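Local coordinates for polyketide cyclase / dehydrase and lipid transport (Nitrosospira multiformis, PDB 3P51), which is of unknown function but probably binds a hydrophobic ligand, like other Bet v 1-type proteins, at residues A[3-8]-A[105-110]. Sequence-based numbering, arbitrary orientation.
Sequences KVYNSI and TTFVEW
The Y5 ring meets E109 OE1 at its edge, in plane, while Y5 OH and E109 OE1 both lie in plane at the edge of the F107 ring, with Y5 OH 3.4 Å from F107 CZ; the F107 ring also stacks with F107 of the second subunit. Y5 OH donates to E109 OE1 over 2.7 Å, reaching the anti side of the carboxylate, whose plane stands 86° from the Y5 ring. CG of Y5 is anti to its backbone N (chi1 177°), beside the carbonyl carbon, and further out Y5 CE1 comes within 3.3 Å of E109 OE1. An alanine at Y5 would probably leave E109 OE1 without this donor and open a gap beside F107 CZ. S7 CB packs 3.7 Å from F107 CZ, while S7 OG is hydrogen-bonded to P99 O of the second subunit. In the Bet v 1-like fold, the first strand, 3-10, pairs antiparallel with the last, 105-116; the axes of segments 3-8 and 105-110 run at 164° and approach to 4.8 Å. N6 and W110 form one hydrogen-bonded pair (W110 N to N6 O 2.8 Å), I8 and V108 another (V108 N to I8 O 2.9 Å), separated by the non-hydrogen-bonded pair S7 and E109. On the face of N6, I8, V108 and W110, turned to helix 120-139, I8 CG1 touches V108 CB at 4.0 Å; N6 OD1 is hydrogen-bonded to R130 NE, and W110 NE1 to Y74 OH.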
ATOM      1  N   LYS A   3      -4.114  -9.126  15.994  1.00 43.07           N
ATOM      2  CA  LYS A   3      -4.283  -7.749  15.569  1.00 42.38           C
ATOM      3  C   LYS A   3      -5.627  -7.180  15.992  1.00 40.98           C
ATOM      4  O   LYS A   3      -6.562  -7.918  16.312  1.00 43.14           O
ATOM      5  CB  LYS A   3      -4.099  -7.636  14.063  1.00 48.72           C
ATOM      6  CG  LYS A   3      -5.020  -8.504  13.236  1.00 56.88           C
ATOM      7  CD  LYS A   3      -4.594  -8.462  11.769  1.00 60.36           C
ATOM      8  CE  LYS A   3      -3.100  -8.747  11.631  1.00 63.92           C
ATOM      9  NZ  LYS A   3      -2.609  -8.628  10.225  1.00 62.30           N
ATOM     10  N   VAL A   4      -5.711  -5.857  16.016  1.00 35.81           N
ATOM     11  CA  VAL A   4      -6.962  -5.174  16.302  1.00 36.30           C
ATOM     12  C   VAL A   4      -7.171  -4.077  15.274  1.00 38.34           C
ATOM     13  O   VAL A   4      -6.216  -3.594  14.664  1.00 36.03           O
ATOM     14  CB  VAL A   4      -6.960  -4.560  17.702  1.00 35.12           C
ATOM     15  CG1 VAL A   4      -6.978  -5.667  18.760  1.00 37.93           C
ATOM     16  CG2 VAL A   4      -5.745  -3.638  17.876  1.00 31.23           C
ATOM     17  N   TYR A   5      -8.421  -3.690  15.070  1.00 40.09           N
ATOM     18  CA  TYR A   5      -8.721  -2.609  14.140  1.00 34.09           C
ATOM     19  C   TYR A   5      -9.921  -1.859  14.653  1.00 36.62           C
ATOM     20  O   TYR A   5     -10.974  -2.454  14.871  1.00 37.16           O
ATOM     21  CB  TYR A   5      -9.023  -3.156  12.744  1.00 37.61           C
ATOM     22  CG  TYR A   5      -9.418  -2.062  11.760  1.00 33.99           C
ATOM     23  CD1 TYR A   5      -8.448  -1.376  11.030  1.00 33.03           C
ATOM     24  CD2 TYR A   5     -10.751  -1.714  11.572  1.00 32.37           C
ATOM     25  CE1 TYR A   5      -8.796  -0.372  10.125  1.00 33.68           C
ATOM     26  CE2 TYR A   5     -11.115  -0.716  10.675  1.00 32.09           C
ATOM     27  CZ  TYR A   5     -10.131  -0.047   9.954  1.00 36.21           C
ATOM     28  OH  TYR A   5     -10.473   0.955   9.065  1.00 40.75           O
ATOM     29  N   ASN A   6      -9.762  -0.560  14.868  1.00 34.54           N
ATOM     30  CA  ASN A   6     -10.874   0.268  15.316  1.00 32.37           C
ATOM     31  C   ASN A   6     -10.942   1.575  14.547  1.00 34.04           C
ATOM     32  O   ASN A   6      -9.909   2.154  14.198  1.00 37.31           O
ATOM     33  CB  ASN A   6     -10.753   0.554  16.802  1.00 33.77           C
ATOM     34  CG  ASN A   6     -10.875  -0.700  17.640  1.00 38.51           C
ATOM     35  OD1 ASN A   6     -11.981  -1.120  17.992  1.00 42.92           O
ATOM     36  ND2 ASN A   6      -9.740  -1.313  17.954  1.00 35.46           N
ATOM     37  N   SER A   7     -12.158   2.045  14.300  1.00 34.11           N
ATOM     38  CA  SER A   7     -12.344   3.243  13.500  1.00 32.36           C
ATOM     39  C   SER A   7     -13.595   4.007  13.910  1.00 36.43           C
ATOM     40  O   SER A   7     -14.521   3.445  14.500  1.00 35.65           O
ATOM     41  CB  SER A   7     -12.391   2.874  12.015  1.00 34.08           C
ATOM     42  OG  SER A   7     -13.469   1.993  11.737  1.00 35.80           O
ATOM     43  N   ILE A   8     -13.595   5.301  13.616  1.00 37.41           N
ATOM     44  CA  ILE A   8     -14.714   6.186  13.918  1.00 41.26           C
ATOM     45  C   ILE A   8     -14.786   7.284  12.861  1.00 39.88           C
ATOM     46  O   ILE A   8     -13.810   7.535  12.146  1.00 37.91           O
ATOM     47  CB  ILE A   8     -14.520   6.907  15.253  1.00 44.07           C
ATOM     48  CG1 ILE A   8     -13.223   7.716  15.210  1.00 41.81           C
ATOM     49  CG2 ILE A   8     -14.515   5.921  16.413  1.00 44.93           C
ATOM     50  CD1 ILE A   8     -13.030   8.617  16.398  1.00 44.17           C
ATOM     51  N   THR A 105     -16.108  15.644   6.653  1.00 42.30           N
ATOM     52  CA  THR A 105     -15.758  15.099   7.953  1.00 40.88           C
ATOM     53  C   THR A 105     -14.506  14.231   7.825  1.00 39.75           C
ATOM     54  O   THR A 105     -13.833  14.239   6.785  1.00 36.61           O
ATOM     55  CB  THR A 105     -16.943  14.335   8.583  1.00 42.85           C
ATOM     56  OG1 THR A 105     -17.380  13.302   7.696  1.00 42.44           O
ATOM     57  CG2 THR A 105     -18.108  15.287   8.816  1.00 44.89           C
ATOM     58  N   THR A 106     -14.192  13.490   8.880  1.00 43.02           N
ATOM     59  CA  THR A 106     -12.953  12.716   8.934  1.00 41.24           C
ATOM     60  C   THR A 106     -13.185  11.285   9.398  1.00 41.31           C
ATOM     61  O   THR A 106     -13.830  11.054  10.414  1.00 43.24           O
ATOM     62  CB  THR A 106     -11.926  13.365   9.878  1.00 40.96           C
ATOM     63  OG1 THR A 106     -11.620  14.682   9.415  1.00 45.72           O
ATOM     64  CG2 THR A 106     -10.652  12.556   9.923  1.00 35.19           C
ATOM     65  N   PHE A 107     -12.664  10.337   8.627  1.00 35.68           N
ATOM     66  CA  PHE A 107     -12.606   8.933   9.012  1.00 35.36           C
ATOM     67  C   PHE A 107     -11.263   8.715   9.693  1.00 34.66           C
ATOM     68  O   PHE A 107     -10.232   9.138   9.180  1.00 35.13           O
ATOM     69  CB  PHE A 107     -12.712   8.057   7.755  1.00 34.13           C
ATOM     70  CG  PHE A 107     -12.526   6.586   8.006  1.00 33.93           C
ATOM     71  CD1 PHE A 107     -13.559   5.821   8.519  1.00 38.15           C
ATOM     72  CD2 PHE A 107     -11.317   5.964   7.707  1.00 32.84           C
ATOM     73  CE1 PHE A 107     -13.394   4.457   8.746  1.00 38.70           C
ATOM     74  CE2 PHE A 107     -11.138   4.603   7.930  1.00 37.56           C
ATOM     75  CZ  PHE A 107     -12.182   3.844   8.447  1.00 39.47           C
ATOM     76  N   VAL A 108     -11.276   8.075  10.859  1.00 34.71           N
ATOM     77  CA  VAL A 108     -10.044   7.777  11.586  1.00 35.01           C
ATOM     78  C   VAL A 108      -9.921   6.276  11.823  1.00 33.59           C
ATOM     79  O   VAL A 108     -10.810   5.671  12.405  1.00 38.24           O
ATOM     80  CB  VAL A 108     -10.020   8.471  12.965  1.00 34.14           C
ATOM     81  CG1 VAL A 108      -8.648   8.321  13.599  1.00 31.63           C
ATOM     82  CG2 VAL A 108     -10.386   9.947  12.821  1.00 36.35           C
ATOM     83  N   GLU A 109      -8.824   5.672  11.388  1.00 35.27           N
ATOM     84  CA  GLU A 109      -8.609   4.253  11.661  1.00 30.36           C
ATOM     85  C   GLU A 109      -7.326   4.035  12.453  1.00 30.60           C
ATOM     86  O   GLU A 109      -6.337   4.738  12.271  1.00 32.88           O
ATOM     87  CB  GLU A 109      -8.580   3.437  10.363  1.00 33.11           C
ATOM     88  CG  GLU A 109      -7.535   3.899   9.379  1.00 37.52           C
ATOM     89  CD  GLU A 109      -7.542   3.102   8.084  1.00 40.97           C
ATOM     90  OE1 GLU A 109      -8.238   2.069   8.023  1.00 38.77           O
ATOM     91  OE2 GLU A 109      -6.851   3.516   7.125  1.00 42.13           O
ATOM     92  N   TRP A 110      -7.360   3.059  13.350  1.00 36.26           N
ATOM     93  CA  TRP A 110      -6.199   2.716  14.156  1.00 35.99           C
ATOM     94  C   TRP A 110      -6.052   1.202  14.148  1.00 34.68           C
ATOM     95  O   TRP A 110      -6.960   0.487  14.576  1.00 33.82           O
ATOM     96  CB  TRP A 110      -6.381   3.230  15.582  1.00 38.88           C
ATOM     97  CG  TRP A 110      -5.103   3.617  16.266  1.00 40.36           C
ATOM     98  CD1 TRP A 110      -3.878   3.024  16.129  1.00 34.87           C
ATOM     99  CD2 TRP A 110      -4.924   4.698  17.190  1.00 37.63           C
ATOM    100  NE1 TRP A 110      -2.953   3.662  16.924  1.00 35.43           N
ATOM    101  CE2 TRP A 110      -3.570   4.694  17.582  1.00 36.03           C
ATOM    102  CE3 TRP A 110      -5.783   5.661  17.732  1.00 35.88           C
ATOM    103  CZ2 TRP A 110      -3.049   5.623  18.488  1.00 37.75           C
ATOM    104  CZ3 TRP A 110      -5.265   6.588  18.626  1.00 38.27           C
ATOM    105  CH2 TRP A 110      -3.910   6.555  18.999  1.00 40.70           C
TER